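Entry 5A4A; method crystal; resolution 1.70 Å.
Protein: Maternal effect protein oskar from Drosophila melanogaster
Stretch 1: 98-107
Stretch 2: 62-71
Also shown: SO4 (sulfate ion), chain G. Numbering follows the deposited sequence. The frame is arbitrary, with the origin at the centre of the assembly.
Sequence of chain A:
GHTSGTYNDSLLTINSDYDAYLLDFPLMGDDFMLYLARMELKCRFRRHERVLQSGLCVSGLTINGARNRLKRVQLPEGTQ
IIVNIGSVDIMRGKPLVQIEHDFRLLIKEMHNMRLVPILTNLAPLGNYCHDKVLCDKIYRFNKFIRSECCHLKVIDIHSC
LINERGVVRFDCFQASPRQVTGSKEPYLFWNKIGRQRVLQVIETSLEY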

# COMPACT_ATOMS: atom_id res chain seq x y z
N GLN A 98 4.62 16.65 -4.86
CA GLN A 98 5.01 15.63 -5.80
C GLN A 98 4.23 14.34 -5.54
O GLN A 98 3.78 13.66 -6.46
CB GLN A 98 6.51 15.37 -5.65
CG GLN A 98 7.19 14.76 -6.83
CD GLN A 98 8.67 14.58 -6.55
OE1 GLN A 98 9.10 13.51 -6.13
NE2 GLN A 98 9.46 15.63 -6.75
N ILE A 99 4.06 14.02 -4.26
CA ILE A 99 3.28 12.85 -3.85
C ILE A 99 1.84 12.95 -4.36
O ILE A 99 1.28 11.99 -4.90
CB ILE A 99 3.30 12.70 -2.31
CG1 ILE A 99 4.72 12.36 -1.84
CG2 ILE A 99 2.32 11.64 -1.84
CD1 ILE A 99 4.88 12.28 -0.32
N GLU A 100 1.23 14.12 -4.19
CA GLU A 100 -0.14 14.34 -4.64
C GLU A 100 -0.22 14.31 -6.16
O GLU A 100 -1.13 13.71 -6.74
CB GLU A 100 -0.67 15.66 -4.06
CG GLU A 100 -0.88 15.55 -2.55
CD GLU A 100 -1.21 16.87 -1.88
OE1 GLU A 100 -1.10 17.92 -2.54
OE2 GLU A 100 -1.57 16.84 -0.69
N HIS A 101 0.75 14.95 -6.81
CA HIS A 101 0.84 14.91 -8.27
C HIS A 101 0.92 13.47 -8.80
O HIS A 101 0.21 13.09 -9.74
CB HIS A 101 2.06 15.71 -8.73
CG HIS A 101 2.38 15.55 -10.18
ND1 HIS A 101 1.67 16.19 -11.18
CD2 HIS A 101 3.33 14.83 -10.82
CE1 HIS A 101 2.17 15.87 -12.35
NE2 HIS A 101 3.18 15.04 -12.16
N ASP A 102 1.80 12.67 -8.20
CA ASP A 102 1.97 11.27 -8.61
C ASP A 102 0.70 10.46 -8.37
O ASP A 102 0.30 9.64 -9.20
CB ASP A 102 3.14 10.63 -7.86
CG ASP A 102 4.49 11.22 -8.24
OD1 ASP A 102 4.55 11.97 -9.24
OD2 ASP A 102 5.49 10.92 -7.55
N PHE A 103 0.07 10.67 -7.22
CA PHE A 103 -1.15 9.94 -6.88
C PHE A 103 -2.28 10.28 -7.86
O PHE A 103 -3.02 9.39 -8.30
CB PHE A 103 -1.56 10.22 -5.43
CG PHE A 103 -2.70 9.35 -4.96
CD1 PHE A 103 -2.45 8.07 -4.52
CD2 PHE A 103 -4.00 9.82 -4.97
CE1 PHE A 103 -3.48 7.25 -4.09
CE2 PHE A 103 -5.05 9.01 -4.55
CZ PHE A 103 -4.78 7.73 -4.11
N ARG A 104 -2.41 11.55 -8.23
CA ARG A 104 -3.43 11.95 -9.20
C ARG A 104 -3.19 11.22 -10.53
O ARG A 104 -4.14 10.75 -11.17
CB ARG A 104 -3.41 13.47 -9.37
CG ARG A 104 -4.30 14.01 -10.46
CD ARG A 104 -4.19 15.53 -10.52
NE ARG A 104 -5.00 16.19 -9.49
CZ ARG A 104 -4.52 16.74 -8.38
NH1 ARG A 104 -3.21 16.72 -8.12
NH2 ARG A 104 -5.35 17.31 -7.52
N LEU A 105 -1.93 11.09 -10.92
CA LEU A 105 -1.59 10.36 -12.15
C LEU A 105 -1.80 8.85 -12.04
O LEU A 105 -2.14 8.21 -13.04
CB LEU A 105 -0.16 10.68 -12.59
CG LEU A 105 0.06 12.12 -13.05
CD1 LEU A 105 1.53 12.35 -13.37
CD2 LEU A 105 -0.82 12.45 -14.25
N LEU A 106 -1.59 8.27 -10.85
CA LEU A 106 -1.89 6.85 -10.64
C LEU A 106 -3.39 6.59 -10.84
O LEU A 106 -3.78 5.65 -11.54
CB LEU A 106 -1.45 6.40 -9.23
CG LEU A 106 -1.87 4.97 -8.81
CD1 LEU A 106 -1.27 3.90 -9.73
CD2 LEU A 106 -1.52 4.67 -7.35
N ILE A 107 -4.21 7.42 -10.23
CA ILE A 107 -5.66 7.31 -10.38
C ILE A 107 -6.09 7.43 -11.85
O ILE A 107 -6.92 6.65 -12.33
CB ILE A 107 -6.40 8.36 -9.52
CG1 ILE A 107 -6.12 8.13 -8.03
CG2 ILE A 107 -7.89 8.30 -9.79
CD1 ILE A 107 -6.58 6.77 -7.49
S SO4 G . 5.32 12.18 -14.53
O1 SO4 G . 6.68 11.85 -14.98
O2 SO4 G . 4.36 11.45 -15.36
O3 SO4 G . 5.18 11.79 -13.12
O4 SO4 G . 5.08 13.61 -14.64
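Stretch 2, residues 62-71: TINGARNRLK

Stretch 2 begins with Thr62 in an extended conformation (phi/psi -90/178) and turns helical at Ile63. The start of this helix is capped: Gly65 N donates to Thr62 OG1 at 2.9 Å. Backbone bonds of the i to i+4 type follow, from Ala66 N to Thr62 O (2.8 Å) through Leu70 N to Ala66 O (3.0 Å). The helix runs in nearly the same direction as helix 98-107, with a signed crossing angle of 21° and axes approaching to 9.2 Å. Two CA-CA distances set the register: Phe103 CA to Ile63 CA is 6.2 Å, and Leu106 CA to Arg67 CA is 5.6 Å. The two stretches bury 457 Å² between them, and Ile63, Leu106 and Arg67 contribute most.

Ile63 points toward helix 98-107 and enters a hole formed by Ile99, Asp102, Phe103 and Leu106. With chi angles m and t, its two ends are both against Phe103, Ile63 CG2 3.6 Å from Phe103 N and Ile63 CD1 4.1 Å from Phe103 CB. Ile63 CD1 lies 3.6 Å from Ile99 CG2, while Ile63 CG2 packs 3.5 Å from Asp102 C and 4.1 Å from Leu106 CB. Ile63 CD1 is near the plane of the Phe103 ring, at its edge.

One turn further along, Leu106 returns the arrangement, its side chain sitting among Ile63, Ala66, Arg67 and Leu70. Leu106 CD1 is 4.3 Å from Ala66 CB and 4.0 Å from Leu70 CD1, an apolar contact close to the C-terminal end of stretch 2.

Arg67 leaves its backbone sideways, but its end comes nearer to stretch 1. The aliphatic part packs first, with Arg67 CG 3.8 Å from Leu106 CB; Leu105 CD1 then covers one face of the guanidinium, 3.5 Å from Arg67 NH2. Arg67 NH1 donates to Asn64 OD1 within its own helix (3.0 Å) and forms a long salt bridge with Asp102 OD1 (4.0 Å). The sulfate, probably from the crystallisation liquor, accepts from Arg67 NH1 at O3 and from Arg67 NH2 at O2, both at 2.8 Å. His101 NE2 adds a weak bond to sulfate O4 at 3.4 Å.

No direct hydrogen bond joins the stretches. Asn64 OD1 and Asp102 OD2 are 3.2 Å apart, but both are acceptors. Water links these residues instead: one molecule accepts from Asn64 N and donates to Asp102 OD2, both at 2.9 Å. A second accepts from Asn64 ND2 (3.2 Å) and donates to Asp102 OD1 (2.7 Å) and sulfate O3 (2.9 Å).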

# COMPACT_ATOMS: atom_id res chain seq x y z
N THR A 62 6.74 2.79 -4.36
CA THR A 62 6.23 4.15 -4.24
C THR A 62 5.01 4.29 -5.15
O THR A 62 4.64 3.36 -5.87
CB THR A 62 7.28 5.17 -4.71
OG1 THR A 62 7.63 4.86 -6.06
CG2 THR A 62 8.54 5.10 -3.83
N ILE A 63 4.40 5.47 -5.12
CA ILE A 63 3.29 5.75 -6.01
C ILE A 63 3.74 5.61 -7.47
O ILE A 63 3.07 4.95 -8.26
CB ILE A 63 2.71 7.15 -5.76
CG1 ILE A 63 2.04 7.21 -4.38
CG2 ILE A 63 1.68 7.51 -6.82
CD1 ILE A 63 1.87 8.63 -3.84
N ASN A 64 4.89 6.19 -7.81
CA ASN A 64 5.47 6.01 -9.14
C ASN A 64 5.82 4.55 -9.44
O ASN A 64 5.64 4.07 -10.56
CB ASN A 64 6.67 6.93 -9.36
CG ASN A 64 6.26 8.35 -9.67
OD1 ASN A 64 5.07 8.64 -9.79
ND2 ASN A 64 7.24 9.24 -9.81
N GLY A 65 6.32 3.85 -8.43
CA GLY A 65 6.56 2.42 -8.57
C GLY A 65 5.29 1.67 -8.93
O GLY A 65 5.32 0.74 -9.74
N ALA A 66 4.18 2.06 -8.31
CA ALA A 66 2.89 1.42 -8.56
C ALA A 66 2.43 1.72 -9.99
O ALA A 66 1.93 0.85 -10.69
CB ALA A 66 1.85 1.89 -7.54
N ARG A 67 2.63 2.97 -10.42
CA ARG A 67 2.31 3.38 -11.79
C ARG A 67 3.06 2.49 -12.78
O ARG A 67 2.47 2.01 -13.76
CB ARG A 67 2.67 4.85 -11.99
CG ARG A 67 1.72 5.85 -11.32
CD ARG A 67 2.25 7.29 -11.39
NE ARG A 67 2.26 7.82 -12.76
CZ ARG A 67 2.95 8.89 -13.14
NH1 ARG A 67 3.69 9.55 -12.26
NH2 ARG A 67 2.90 9.30 -14.40
N ASN A 68 4.35 2.27 -12.53
CA ASN A 68 5.16 1.39 -13.37
C ASN A 68 4.76 -0.07 -13.27
O ASN A 68 4.73 -0.79 -14.27
CB ASN A 68 6.66 1.53 -13.04
CG ASN A 68 7.23 2.86 -13.48
OD1 ASN A 68 6.72 3.50 -14.40
ND2 ASN A 68 8.29 3.30 -12.81
N ARG A 69 4.45 -0.52 -12.05
CA ARG A 69 4.11 -1.92 -11.81
C ARG A 69 2.86 -2.32 -12.61
O ARG A 69 2.81 -3.41 -13.18
CB ARG A 69 3.89 -2.17 -10.32
CG ARG A 69 3.59 -3.62 -9.95
CD ARG A 69 4.79 -4.52 -10.16
NE ARG A 69 4.47 -5.93 -9.95
CZ ARG A 69 3.95 -6.73 -10.88
NH1 ARG A 69 3.67 -6.25 -12.09
NH2 ARG A 69 3.70 -8.00 -10.60
N LEU A 70 1.87 -1.43 -12.66
CA LEU A 70 0.64 -1.72 -13.40
C LEU A 70 0.84 -1.84 -14.91
O LEU A 70 0.06 -2.52 -15.58
CB LEU A 70 -0.44 -0.68 -13.10
CG LEU A 70 -0.97 -0.73 -11.67
CD1 LEU A 70 -2.03 0.36 -11.48
CD2 LEU A 70 -1.56 -2.10 -11.37
N LYS A 71 1.86 -1.17 -15.43
CA LYS A 71 2.20 -1.28 -16.84
C LYS A 71 2.79 -2.65 -17.10
O LYS A 71 2.78 -3.14 -18.23
CB LYS A 71 3.20 -0.21 -17.26
CG LYS A 71 2.69 1.21 -17.12
CD LYS A 71 3.76 2.23 -17.51
CE LYS A 71 3.21 3.65 -17.43
NZ LYS A 71 4.23 4.70 -17.69
O HOH W 1 6.17 8.36 -6.33
O HOH W 2 6.80 12.23 -10.78